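Cellulase (Bacillus sp. BG-CS10, PDB 5E09) probably cleaves internal beta-1,4-glucosidic bonds of cellulose with a family 5 glycoside hydrolase module that carries a family 46 carbohydrate-binding module. Local coordinates at residues H315-R318 with W323-Q326; R44-T49 with E319-Y324; S445-P450 with A500-V505; T281-Q286 with K480-T485; Y111-E114 with E119-A122. One frame throughout, in Å; residues are numbered along the deposited sequence.

Interaction 1. Residues H315-R318 with W323-Q326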
# COMPACT_ATOMS: atom_id res chain seq x y z
N HIS A 315 1.61 9.12 3.44
CA HIS A 315 1.42 8.60 4.80
C HIS A 315 2.00 9.53 5.85
O HIS A 315 1.29 10.00 6.73
CB HIS A 315 2.02 7.20 4.93
CG HIS A 315 1.32 6.17 4.11
ND1 HIS A 315 -0.06 6.09 4.01
CD2 HIS A 315 1.80 5.17 3.32
CE1 HIS A 315 -0.39 5.09 3.22
NE2 HIS A 315 0.72 4.52 2.78
N LEU A 316 3.30 9.79 5.76
CA LEU A 316 3.91 10.81 6.61
C LEU A 316 3.79 12.16 5.93
O LEU A 316 4.23 12.33 4.79
CB LEU A 316 5.37 10.50 6.90
CG LEU A 316 6.09 11.48 7.84
CD1 LEU A 316 5.68 11.24 9.29
CD2 LEU A 316 7.59 11.38 7.69
N ASN A 317 3.16 13.12 6.60
CA ASN A 317 3.15 14.49 6.09
C ASN A 317 4.56 15.06 6.24
O ASN A 317 5.02 15.29 7.36
CB ASN A 317 2.11 15.35 6.83
CG ASN A 317 1.93 16.73 6.19
OD1 ASN A 317 2.87 17.32 5.66
ND2 ASN A 317 0.71 17.24 6.25
N ARG A 318 5.23 15.27 5.12
CA ARG A 318 6.63 15.64 5.14
C ARG A 318 6.85 17.11 5.40
O ARG A 318 7.98 17.57 5.58
CB ARG A 318 7.30 15.25 3.82
CG ARG A 318 7.20 13.78 3.51
CD ARG A 318 8.13 13.42 2.39
NE ARG A 318 8.00 12.02 2.00
CZ ARG A 318 8.63 11.49 0.96
NH1 ARG A 318 9.44 12.25 0.23
NH2 ARG A 318 8.46 10.21 0.66
N TRP A 323 2.07 11.91 10.89
CA TRP A 323 1.27 11.06 10.02
C TRP A 323 -0.08 11.68 9.65
O TRP A 323 -0.80 12.17 10.52
CB TRP A 323 1.05 9.69 10.68
CG TRP A 323 2.33 9.03 11.12
CD1 TRP A 323 2.84 8.99 12.38
CD2 TRP A 323 3.26 8.34 10.29
NE1 TRP A 323 4.03 8.31 12.39
CE2 TRP A 323 4.32 7.90 11.11
CE3 TRP A 323 3.32 8.04 8.92
CZ2 TRP A 323 5.41 7.18 10.63
CZ3 TRP A 323 4.41 7.33 8.44
CH2 TRP A 323 5.44 6.91 9.29
N TYR A 324 -0.43 11.64 8.36
CA TYR A 324 -1.76 12.04 7.90
C TYR A 324 -2.86 11.27 8.62
O TYR A 324 -3.89 11.83 8.99
CB TYR A 324 -1.90 11.82 6.40
CG TYR A 324 -1.23 12.85 5.52
CD1 TYR A 324 -1.77 14.13 5.37
CD2 TYR A 324 -0.08 12.54 4.82
CE1 TYR A 324 -1.16 15.07 4.55
CE2 TYR A 324 0.54 13.47 4.00
CZ TYR A 324 -0.01 14.73 3.87
OH TYR A 324 0.61 15.66 3.05
N ASP A 325 -2.64 9.97 8.80
CA ASP A 325 -3.62 9.09 9.43
C ASP A 325 -2.99 8.40 10.64
O ASP A 325 -2.38 7.34 10.52
CB ASP A 325 -4.13 8.06 8.40
CG ASP A 325 -5.24 7.17 8.94
OD1 ASP A 325 -5.33 6.96 10.17
OD2 ASP A 325 -6.03 6.66 8.12
N GLN A 326 -3.17 9.01 11.81
CA GLN A 326 -2.54 8.55 13.04
C GLN A 326 -3.04 7.17 13.47
O GLN A 326 -2.27 6.37 14.01
CB GLN A 326 -2.78 9.55 14.17
CG GLN A 326 -1.99 9.27 15.43
CD GLN A 326 -0.50 9.48 15.24
OE1 GLN A 326 -0.07 10.46 14.63
NE2 GLN A 326 0.30 8.54 15.76
O HOH W 1 -0.71 8.19 7.54
O HOH W 2 3.86 14.50 2.44
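Leu316 and Trp323 face each other as a non-hydrogen-bonded antiparallel pair in a short hairpin that lies between the last barrel strand, 306-311, and helix 326-337 of the catalytic module. Their CA atoms are 4.3 Å apart and their side chains share one face of the two-stranded sheet. Leu316 CD1 sits over the indole, 3.9 Å from the centroid of the six-membered ring of Trp323 and 10° off its normal, a CH-pi contact close to the ring axis. With Trp323 CG anti to the carbonyl carbon (chi1 -53°), the indole folds back so that CZ3 also packs on Leu316 CB at 3.7 Å. Outside the hairpin, Trp323 NE1 bonds Glu53 OE1 and the ring stacks with His329. Were Trp323 an alanine, Leu316 CD1 would be likely to lose the ring it rests on, and Glu53 its indole N-H donor.

One residue further along each strand, Asn317 CB rests over one face of the Tyr324 ring, 3.8 Å from its centroid. The amide plane lies only 21° from the ring plane, and Asn317 ND2 comes within 3.3 Å of Tyr324 CE1. Asn317 OD1 accepts from the backbone of Glu319 and Thr320, which fixes the amide's rotation. Tyr324 N donates to His315 O over 2.9 Å. That oxygen also accepts from a water, which passes the link on by accepting from Asp325 N. Asp325 OD1 caps Phe328 N at the start of helix 326-337, while OD2 accepts from Gln286 NE2. A beta-hairpin of this kind, inserted in the final strand-to-helix connection, decorates the catalytic face of a (beta/alpha)8 barrel.

Interaction 2. Residues R44-T49 with E319-Y324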
# COMPACT_ATOMS: atom_id res chain seq x y z
N ARG A 44 17.04 16.86 6.97
CA ARG A 44 17.58 16.09 8.09
C ARG A 44 16.45 15.67 9.04
O ARG A 44 16.48 14.58 9.62
CB ARG A 44 18.62 16.93 8.84
CG ARG A 44 19.30 16.21 9.99
CD ARG A 44 20.19 15.10 9.48
NE ARG A 44 21.12 14.62 10.50
CZ ARG A 44 20.84 13.66 11.36
NH1 ARG A 44 19.66 13.06 11.33
NH2 ARG A 44 21.75 13.28 12.26
N GLU A 45 15.46 16.54 9.18
CA GLU A 45 14.37 16.31 10.10
C GLU A 45 13.45 15.20 9.62
O GLU A 45 12.83 14.52 10.43
CB GLU A 45 13.58 17.61 10.33
CG GLU A 45 14.36 18.72 11.01
CD GLU A 45 15.18 19.56 10.05
OE1 GLU A 45 15.21 19.25 8.83
OE2 GLU A 45 15.83 20.53 10.51
N LEU A 46 13.36 15.02 8.30
CA LEU A 46 12.59 13.91 7.75
C LEU A 46 13.17 12.57 8.20
O LEU A 46 12.47 11.72 8.76
CB LEU A 46 12.57 13.98 6.22
CG LEU A 46 11.69 12.93 5.54
CD1 LEU A 46 10.28 13.05 6.07
CD2 LEU A 46 11.70 13.09 4.03
N ILE A 47 14.47 12.41 7.97
CA ILE A 47 15.19 11.21 8.37
C ILE A 47 15.11 10.99 9.87
O ILE A 47 14.80 9.87 10.34
CB ILE A 47 16.68 11.30 7.95
CG1 ILE A 47 16.79 11.71 6.48
CG2 ILE A 47 17.39 9.99 8.20
CD1 ILE A 47 16.10 10.76 5.52
N LYS A 48 15.37 12.05 10.64
CA LYS A 48 15.32 11.94 12.09
C LYS A 48 13.93 11.54 12.56
O LYS A 48 13.78 10.78 13.50
CB LYS A 48 15.75 13.26 12.75
CG LYS A 48 15.40 13.34 14.23
CD LYS A 48 16.19 14.40 14.97
CE LYS A 48 15.64 14.59 16.37
NZ LYS A 48 14.14 14.65 16.38
N THR A 49 12.90 12.05 11.89
CA THR A 49 11.53 11.72 12.24
C THR A 49 11.27 10.24 12.01
O THR A 49 10.71 9.55 12.86
CB THR A 49 10.51 12.53 11.42
OG1 THR A 49 10.77 13.94 11.58
CG2 THR A 49 9.10 12.21 11.87
N GLU A 319 5.76 17.87 5.43
CA GLU A 319 5.85 19.28 5.77
C GLU A 319 5.73 19.46 7.28
O GLU A 319 6.44 20.28 7.86
CB GLU A 319 4.78 20.08 5.03
CG GLU A 319 4.75 21.56 5.38
CD GLU A 319 3.46 22.24 4.94
OE1 GLU A 319 2.87 21.83 3.91
OE2 GLU A 319 3.04 23.20 5.62
N THR A 320 4.85 18.68 7.91
CA THR A 320 4.66 18.78 9.35
C THR A 320 5.36 17.68 10.14
O THR A 320 5.37 17.70 11.38
CB THR A 320 3.16 18.74 9.72
OG1 THR A 320 2.63 17.42 9.50
CG2 THR A 320 2.38 19.76 8.89
N TYR A 321 5.93 16.71 9.43
CA TYR A 321 6.61 15.57 10.04
C TYR A 321 5.73 14.80 11.02
O TYR A 321 6.20 14.33 12.05
CB TYR A 321 7.89 16.04 10.73
CG TYR A 321 8.82 16.76 9.78
CD1 TYR A 321 9.51 16.06 8.80
CD2 TYR A 321 8.98 18.14 9.84
CE1 TYR A 321 10.35 16.71 7.92
CE2 TYR A 321 9.82 18.80 8.96
CZ TYR A 321 10.50 18.08 8.00
OH TYR A 321 11.34 18.72 7.12
N SER A 322 4.44 14.67 10.68
CA SER A 322 3.54 13.80 11.42
C SER A 322 2.63 13.04 10.45
O SER A 322 2.44 13.47 9.31
CB SER A 322 2.71 14.60 12.43
OG SER A 322 1.77 15.42 11.76
N TRP A 323 2.07 11.91 10.89
CA TRP A 323 1.27 11.06 10.02
C TRP A 323 -0.08 11.68 9.65
O TRP A 323 -0.80 12.17 10.52
CB TRP A 323 1.05 9.69 10.68
CG TRP A 323 2.33 9.03 11.12
CD1 TRP A 323 2.84 8.99 12.38
CD2 TRP A 323 3.26 8.34 10.29
NE1 TRP A 323 4.03 8.31 12.39
CE2 TRP A 323 4.32 7.90 11.11
CE3 TRP A 323 3.32 8.04 8.92
CZ2 TRP A 323 5.41 7.18 10.63
CZ3 TRP A 323 4.41 7.33 8.44
CH2 TRP A 323 5.44 6.91 9.29
N TYR A 324 -0.43 11.64 8.36
CA TYR A 324 -1.76 12.04 7.90
C TYR A 324 -2.86 11.27 8.62
O TYR A 324 -3.89 11.83 8.99
CB TYR A 324 -1.90 11.82 6.40
CG TYR A 324 -1.23 12.85 5.52
CD1 TYR A 324 -1.77 14.13 5.37
CD2 TYR A 324 -0.08 12.54 4.82
CE1 TYR A 324 -1.16 15.07 4.55
CE2 TYR A 324 0.54 13.47 4.00
CZ TYR A 324 -0.01 14.73 3.87
OH TYR A 324 0.61 15.66 3.05
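The Tyr321 ring carries Glu45 CB over one face, 3.9 Å above the plane and displaced toward the rim near CZ and OH; Leu46 N and Thr49 OG1 approach the same ring obliquely. This aromatic side chain belongs to the hairpin that follows the last strand of the (beta/alpha)8 barrel, so the contact joins the connection after the eighth strand to helix 44-52, the helix after the first. The CH-pi geometry is loose, with Glu45 CB 4.2 Å from the Tyr321 centroid and 22° off the ring normal.

The closest approach to the helix is at CE1. Tyr321 CE1 comes within 3.5 Å of Leu46 N and 3.9 Å of Leu46 CB, and the two side chains run roughly perpendicular. Helix positions 45, 46 and 49 thus line one strip of the helix surface, one turn separating Glu45 from Thr49.

Tyr321 has a positive phi (56°), a left-handed backbone conformation at the turn before strand 322-323, and its CB points toward the helix. From there CG, anti to the carbonyl carbon (chi1 -57°), lays the ring against Glu45 and Leu46. The polar end of the ring is held too: Tyr321 OH hydrogen-bonds Thr43 OG1, just before the segment, and Thr43 OG1 also accepts from Leu46 N. At the root of the side chain, Thr49 OG1 lies 3.7 Å from Tyr321 CB, and the methyl CG2 of Thr49 packs 3.6 Å from Tyr321 O.

Interaction 3. Residues S445-P450 with A500-V505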
# COMPACT_ATOMS: atom_id res chain seq x y z
N SER A 445 -17.55 14.45 -19.70
CA SER A 445 -16.28 14.88 -19.12
C SER A 445 -16.48 15.71 -17.84
O SER A 445 -15.50 16.04 -17.17
CB SER A 445 -15.48 15.68 -20.15
OG SER A 445 -16.21 16.81 -20.58
N ASN A 446 -17.72 16.03 -17.51
CA ASN A 446 -18.01 16.85 -16.34
C ASN A 446 -19.26 16.40 -15.59
O ASN A 446 -20.10 17.22 -15.21
CB ASN A 446 -18.15 18.32 -16.75
CG ASN A 446 -18.06 19.27 -15.58
OD1 ASN A 446 -17.39 18.98 -14.59
ND2 ASN A 446 -18.74 20.40 -15.68
N PHE A 447 -19.39 15.09 -15.38
CA PHE A 447 -20.63 14.55 -14.83
C PHE A 447 -20.55 14.26 -13.33
O PHE A 447 -19.67 13.53 -12.86
CB PHE A 447 -21.03 13.28 -15.58
CG PHE A 447 -22.45 12.87 -15.33
CD1 PHE A 447 -23.48 13.41 -16.08
CD2 PHE A 447 -22.76 11.96 -14.33
CE1 PHE A 447 -24.80 13.04 -15.84
CE2 PHE A 447 -24.06 11.59 -14.08
CZ PHE A 447 -25.09 12.13 -14.84
N ALA A 448 -21.48 14.83 -12.59
CA ALA A 448 -21.59 14.57 -11.16
C ALA A 448 -23.05 14.53 -10.72
O ALA A 448 -23.82 15.44 -11.02
CB ALA A 448 -20.82 15.61 -10.36
N ILE A 449 -23.42 13.46 -10.03
CA ILE A 449 -24.73 13.32 -9.42
C ILE A 449 -24.80 14.04 -8.09
O ILE A 449 -24.07 13.70 -7.17
CB ILE A 449 -25.08 11.84 -9.20
CG1 ILE A 449 -24.90 11.06 -10.50
CG2 ILE A 449 -26.48 11.70 -8.62
CD1 ILE A 449 -24.77 9.57 -10.31
N PRO A 450 -25.68 15.05 -7.97
CA PRO A 450 -25.89 15.68 -6.67
C PRO A 450 -26.33 14.64 -5.65
O PRO A 450 -27.22 13.84 -5.92
CB PRO A 450 -26.99 16.71 -6.94
CG PRO A 450 -26.88 17.00 -8.40
CD PRO A 450 -26.46 15.70 -9.04
N ALA A 500 -13.35 8.25 -17.89
CA ALA A 500 -12.88 6.88 -18.10
C ALA A 500 -14.04 5.87 -18.09
O ALA A 500 -14.05 4.92 -18.86
CB ALA A 500 -11.84 6.50 -17.06
N PHE A 501 -15.03 6.09 -17.22
CA PHE A 501 -16.19 5.21 -17.21
C PHE A 501 -16.99 5.36 -18.50
O PHE A 501 -17.35 4.37 -19.14
CB PHE A 501 -17.10 5.50 -16.01
CG PHE A 501 -18.41 4.74 -16.03
CD1 PHE A 501 -18.47 3.44 -15.57
CD2 PHE A 501 -19.57 5.34 -16.50
CE1 PHE A 501 -19.67 2.74 -15.58
CE2 PHE A 501 -20.77 4.65 -16.51
CZ PHE A 501 -20.82 3.34 -16.05
N PHE A 502 -17.25 6.60 -18.90
CA PHE A 502 -18.10 6.84 -20.06
C PHE A 502 -17.44 6.45 -21.39
O PHE A 502 -18.13 6.05 -22.32
CB PHE A 502 -18.53 8.30 -20.11
CG PHE A 502 -19.55 8.65 -19.07
CD1 PHE A 502 -20.78 8.00 -19.04
CD2 PHE A 502 -19.29 9.63 -18.13
CE1 PHE A 502 -21.73 8.33 -18.08
CE2 PHE A 502 -20.24 9.96 -17.18
CZ PHE A 502 -21.45 9.31 -17.15
N ASN A 503 -16.11 6.53 -21.46
CA ASN A 503 -15.39 6.13 -22.66
C ASN A 503 -15.56 4.64 -22.99
O ASN A 503 -15.21 4.21 -24.08
CB ASN A 503 -13.89 6.43 -22.54
CG ASN A 503 -13.58 7.91 -22.54
OD1 ASN A 503 -14.37 8.73 -23.02
ND2 ASN A 503 -12.42 8.27 -22.00
N GLU A 504 -16.09 3.87 -22.05
CA GLU A 504 -16.23 2.43 -22.27
C GLU A 504 -17.66 1.95 -22.06
O GLU A 504 -17.88 0.81 -21.66
CB GLU A 504 -15.25 1.66 -21.37
CG GLU A 504 -13.79 1.99 -21.66
CD GLU A 504 -12.80 1.15 -20.86
OE1 GLU A 504 -12.98 -0.08 -20.78
OE2 GLU A 504 -11.84 1.74 -20.31
N VAL A 505 -18.62 2.81 -22.34
CA VAL A 505 -20.02 2.39 -22.34
C VAL A 505 -20.71 2.79 -23.64
O VAL A 505 -20.49 3.88 -24.17
CB VAL A 505 -20.81 2.96 -21.12
CG1 VAL A 505 -20.25 2.43 -19.81
CG2 VAL A 505 -20.80 4.46 -21.12
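Phe447 and Phe502 meet as an offset edge-to-face pair, the edge of the Phe502 ring directed at the face of the Phe447 ring. The centroids are 5.7 Å apart and the planes stand at 81°, close to perpendicular. The displacement shows in the atoms that touch: Phe502 CE2 lies 3.8 Å from Phe447 CB, beyond the ring itself, while Phe502 CZ is 4.1 Å from Phe447 CD2. Thus the leading edge straddles the root of the Phe447 side chain and one flank of its ring. Phe447 CG is anti to the backbone N (chi1 -165°), which turns that ring broadside to the incoming edge.

Both rings are buried. Strand 447-452 belongs to the antiparallel beta-sheet of the C-terminal family 46 carbohydrate-binding module, and the short helix 499-502 packs on it. Phe447 keeps its place in the sheet by backbone bonds to Ile497 on the adjoining strand 494-497. Ile497 and Leu526 each touch both phenylalanines, so the pair is part of a wider apolar cluster, and Lys528 adds a contact to Phe502. Replacing Phe502 by a serine removes the whole ring, which would probably leave the face of Phe447 without its aromatic partner and weaken the packing of the helix on the sheet.

Further out, Phe501 CD2 covers one face of the Phe502 ring, 3.9 Å above its plane. Phe501 is anchored in turn by its N, which bonds Thr498 OG1, while Val505 CG1 lies over its ring. The chain turns after the helix, with Val505 N bonded to Phe502 O at 3.3 Å.

Interaction 4. Residues T281-Q286 with K480-T485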
# COMPACT_ATOMS: atom_id res chain seq x y z
N THR A 281 -5.87 7.06 -0.42
CA THR A 281 -6.07 6.31 0.81
C THR A 281 -7.57 6.05 1.05
O THR A 281 -7.94 5.03 1.62
CB THR A 281 -5.43 7.07 2.00
OG1 THR A 281 -6.02 8.37 2.10
CG2 THR A 281 -3.92 7.20 1.84
N ASP A 282 -8.41 6.95 0.55
CA ASP A 282 -9.86 6.89 0.76
C ASP A 282 -10.55 5.79 -0.05
O ASP A 282 -11.76 5.63 0.03
CB ASP A 282 -10.49 8.25 0.42
CG ASP A 282 -10.07 9.35 1.37
OD1 ASP A 282 -9.67 9.05 2.52
OD2 ASP A 282 -10.14 10.54 0.97
N VAL A 283 -9.77 5.05 -0.83
CA VAL A 283 -10.30 4.01 -1.70
C VAL A 283 -10.61 2.72 -0.91
O VAL A 283 -11.47 1.93 -1.29
CB VAL A 283 -9.30 3.75 -2.86
CG1 VAL A 283 -9.62 2.48 -3.61
CG2 VAL A 283 -9.27 4.95 -3.80
N ILE A 284 -9.90 2.54 0.20
CA ILE A 284 -10.12 1.40 1.07
C ILE A 284 -10.79 1.88 2.35
O ILE A 284 -10.26 2.76 3.02
CB ILE A 284 -8.79 0.67 1.41
CG1 ILE A 284 -7.95 0.48 0.15
CG2 ILE A 284 -9.05 -0.66 2.12
CD1 ILE A 284 -8.64 -0.29 -0.94
N GLN A 285 -11.95 1.32 2.68
CA GLN A 285 -12.66 1.72 3.89
C GLN A 285 -11.75 1.51 5.11
O GLN A 285 -11.06 0.50 5.21
CB GLN A 285 -13.97 0.94 4.04
CG GLN A 285 -15.01 1.62 4.93
CD GLN A 285 -14.83 1.29 6.41
OE1 GLN A 285 -14.24 0.27 6.78
NE2 GLN A 285 -15.34 2.18 7.27
N GLN A 286 -11.77 2.48 6.03
CA GLN A 286 -10.77 2.57 7.10
C GLN A 286 -10.61 1.30 7.95
O GLN A 286 -9.48 0.81 8.14
CB GLN A 286 -11.12 3.75 8.01
CG GLN A 286 -10.06 4.08 9.05
CD GLN A 286 -8.78 4.66 8.46
OE1 GLN A 286 -8.60 4.72 7.24
NE2 GLN A 286 -7.87 5.09 9.34
N LYS A 480 -17.82 -1.66 -10.24
CA LYS A 480 -16.80 -0.81 -10.85
C LYS A 480 -15.75 -0.37 -9.84
O LYS A 480 -16.02 -0.26 -8.64
CB LYS A 480 -17.45 0.40 -11.51
CG LYS A 480 -18.49 0.03 -12.57
CD LYS A 480 -17.87 -0.74 -13.74
CE LYS A 480 -18.33 -2.19 -13.75
NZ LYS A 480 -17.73 -2.97 -14.87
N GLU A 481 -14.55 -0.11 -10.35
CA GLU A 481 -13.39 0.22 -9.52
C GLU A 481 -13.51 1.61 -8.91
O GLU A 481 -13.71 2.60 -9.61
CB GLU A 481 -12.11 0.13 -10.36
CG GLU A 481 -10.85 0.65 -9.67
CD GLU A 481 -9.60 0.44 -10.50
OE1 GLU A 481 -9.73 0.07 -11.69
OE2 GLU A 481 -8.48 0.65 -9.97
N PHE A 482 -13.36 1.67 -7.58
CA PHE A 482 -13.44 2.91 -6.83
C PHE A 482 -12.39 3.93 -7.29
O PHE A 482 -11.21 3.60 -7.44
CB PHE A 482 -13.27 2.62 -5.34
CG PHE A 482 -13.84 3.67 -4.43
CD1 PHE A 482 -13.18 4.88 -4.23
CD2 PHE A 482 -15.03 3.43 -3.75
CE1 PHE A 482 -13.71 5.84 -3.37
CE2 PHE A 482 -15.56 4.39 -2.88
CZ PHE A 482 -14.90 5.59 -2.69
N GLY A 483 -12.82 5.17 -7.49
CA GLY A 483 -11.91 6.24 -7.88
C GLY A 483 -11.40 6.33 -9.30
O GLY A 483 -10.77 7.33 -9.68
N TYR A 484 -11.67 5.30 -10.09
CA TYR A 484 -11.16 5.23 -11.46
C TYR A 484 -12.43 5.52 -12.25
O TYR A 484 -12.41 6.33 -13.18
CB TYR A 484 -10.56 3.88 -11.87
CG TYR A 484 -10.26 3.75 -13.35
CD1 TYR A 484 -9.37 4.61 -13.97
CD2 TYR A 484 -10.85 2.74 -14.11
CE1 TYR A 484 -9.09 4.49 -15.33
CE2 TYR A 484 -10.57 2.61 -15.46
CZ TYR A 484 -9.69 3.49 -16.07
OH TYR A 484 -9.42 3.36 -17.41
N THR A 485 -13.53 4.89 -11.87
CA THR A 485 -14.78 5.02 -12.60
C THR A 485 -15.76 5.99 -11.96
O THR A 485 -16.62 6.55 -12.63
CB THR A 485 -15.46 3.65 -12.74
OG1 THR A 485 -15.71 3.12 -11.43
CG2 THR A 485 -14.58 2.68 -13.53
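Phe482 points its CB toward residues 281-286, and the CB itself meets Val283 CG1 at 4.0 Å. From there CG lies anti to the backbone N (chi1 -157°), which carries the ring beside the valine side chain and antiparallel to it. The next atom out, Phe482 CD1, is 3.9 Å from Val283 CG2 and equally far from Val283 CA. Farther along the same flank, Phe482 CE1 approaches Asp282 O at 3.9 Å, and the tip CZ is 4.2 Å from that oxygen. The ring therefore follows the backbone of the 3-10 segment 281-283, and the contact is mainly van der Waals packing.

Val283 O lies 4.3 Å above the ring plane of Phe482, offset toward the rim, and is itself bonded by Asn234 ND2. Asn234 also exchanges a backbone bond with Phe482, so one loop residue holds both partners, and Phe486 packs on Phe482 edge-to-face.

The bend that presents Phe482 is fixed from within its own segment. Thr485 OG1 donates to Glu481 O over 2.8 Å, lying 39° out of the carbonyl plane, and Thr485 N shares that acceptor at 3.2 Å. Gly483, with a positive phi of 76°, makes the turn close to Val283.

Residues 281-286 connect strand 267-272 to helix 286-302 of the catalytic barrel, whereas 480-485 belong to the carbohydrate-binding module. The contact is thus an interdomain interface, consistent with a binding module held beside the cleft of the family 5 barrel.

Interaction 5. Residues Y111-E114 with E119-A122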
# COMPACT_ATOMS: atom_id res chain seq x y z
N TYR A 111 14.58 -2.50 -19.22
CA TYR A 111 13.50 -3.26 -19.84
C TYR A 111 13.81 -3.75 -21.26
O TYR A 111 13.26 -4.76 -21.71
CB TYR A 111 12.26 -2.36 -19.83
CG TYR A 111 11.03 -2.83 -20.55
CD1 TYR A 111 10.08 -3.61 -19.89
CD2 TYR A 111 10.76 -2.44 -21.85
CE1 TYR A 111 8.92 -4.03 -20.53
CE2 TYR A 111 9.61 -2.85 -22.50
CZ TYR A 111 8.69 -3.64 -21.84
OH TYR A 111 7.54 -4.05 -22.47
N ASN A 112 14.70 -3.05 -21.95
CA ASN A 112 14.94 -3.24 -23.38
C ASN A 112 16.18 -4.06 -23.70
O ASN A 112 16.88 -3.77 -24.67
CB ASN A 112 15.05 -1.88 -24.06
CG ASN A 112 13.77 -1.45 -24.72
OD1 ASN A 112 13.60 -1.64 -25.93
ND2 ASN A 112 12.85 -0.89 -23.94
N MSE A 113 16.44 -5.09 -22.92
CA MSE A 113 17.72 -5.77 -23.02
C MSE A 113 17.79 -6.73 -24.20
O MSE A 113 18.84 -6.87 -24.82
CB MSE A 113 18.01 -6.52 -21.73
CG MSE A 113 19.46 -6.50 -21.40
SE MSE A 113 19.71 -7.27 -19.67
CE MSE A 113 21.63 -7.05 -19.56
N GLU A 114 16.68 -7.40 -24.48
CA GLU A 114 16.59 -8.32 -25.61
C GLU A 114 17.05 -7.67 -26.92
O GLU A 114 17.73 -8.30 -27.73
CB GLU A 114 15.15 -8.83 -25.76
CG GLU A 114 14.97 -9.92 -26.80
CD GLU A 114 13.57 -10.53 -26.75
OE1 GLU A 114 12.77 -10.12 -25.88
OE2 GLU A 114 13.27 -11.41 -27.58
N GLU A 119 24.32 -2.01 -24.96
CA GLU A 119 24.18 -0.69 -24.36
C GLU A 119 23.64 -0.78 -22.94
O GLU A 119 24.15 -0.12 -22.03
CB GLU A 119 23.26 0.21 -25.19
CG GLU A 119 23.16 1.63 -24.64
CD GLU A 119 22.09 2.46 -25.32
OE1 GLU A 119 21.25 1.88 -26.05
OE2 GLU A 119 22.08 3.70 -25.13
N VAL A 120 22.61 -1.59 -22.74
CA VAL A 120 22.00 -1.73 -21.43
C VAL A 120 23.01 -2.25 -20.41
O VAL A 120 23.18 -1.67 -19.33
CB VAL A 120 20.77 -2.65 -21.47
CG1 VAL A 120 20.33 -3.02 -20.06
CG2 VAL A 120 19.63 -1.98 -22.23
N MSE A 121 23.70 -3.33 -20.76
CA MSE A 121 24.77 -3.85 -19.92
C MSE A 121 25.83 -2.80 -19.64
O MSE A 121 26.35 -2.71 -18.53
CB MSE A 121 25.41 -5.08 -20.56
CG MSE A 121 24.48 -6.26 -20.65
SE MSE A 121 23.83 -6.85 -18.90
CE MSE A 121 25.53 -7.49 -18.19
N ALA A 122 26.15 -2.00 -20.65
CA ALA A 122 27.16 -0.95 -20.48
C ALA A 122 26.73 0.09 -19.44
O ALA A 122 27.51 0.43 -18.54
CB ALA A 122 27.45 -0.28 -21.82
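The loop carrying Met113 runs past the first turns of helix 117-134, and the backbones come closest where Met113 CA and Val120 CA stand 6.1 Å apart. Both methionines of the contact, Met113 and Met121, were modelled as selenomethionine, with SE in place of sulfur.

Val120 aims its CB at the loop. Its CG1, anti to the backbone N (chi1 168°), meets Met113 CG at 3.8 Å, and Val120 CB lies 4.1 Å from that same methylene. The other branch, Val120 CG2, makes only a loose contact, 4.1 Å from Asn112 O.

Beyond CG the Met113 chain is fully extended, with chi2 at 173°, and this straight run carries its end obliquely across to Met121. Met121, by contrast, is bent at chi2 and chi3, and as modelled its selenium lies beside the Met113 end. The approach of Met113 CE to Met121 SE, 2.3 Å, is too short for packing atoms, so the exact position of one or both ends is doubtful; that the two side chains are neighbours is the safer reading.

Leu170 of helix 161-181 touches both methionines and extends the apolar patch to the next helix of the barrel. At the loop's start, Tyr111 is tied to Thr153 by a backbone bond, and Glu119 OE1 bonds Asn116 ND2 at the beginning of the helix. Such loop-on-helix packing belongs to the connection that follows strand 97-100, between the third strand and its outer helix in a (beta/alpha)8 barrel.

Overall arrangement
Interactions 1 and 2 lie side by side, their centres 9 Å apart, and share Trp323, Tyr324 and the hairpin of strands 316-317 and 322-323. Interaction 1 also touches interaction 4 through Asp325 OD2 and Gln286 NE2, 2.7 Å apart. Interaction 4 then packs on interaction 3 in the binding module, centres 16 Å apart. Interaction 5, elsewhere on the same barrel, touches none of the others; its centre is about 37 to 42 Å from theirs. Along the chain, interaction 5 falls inside the loop closed by interaction 2, and interaction 1 inside that of interaction 4. Of the five, interaction 4 alone spans the catalytic barrel and the binding module, consistent with the two being held together.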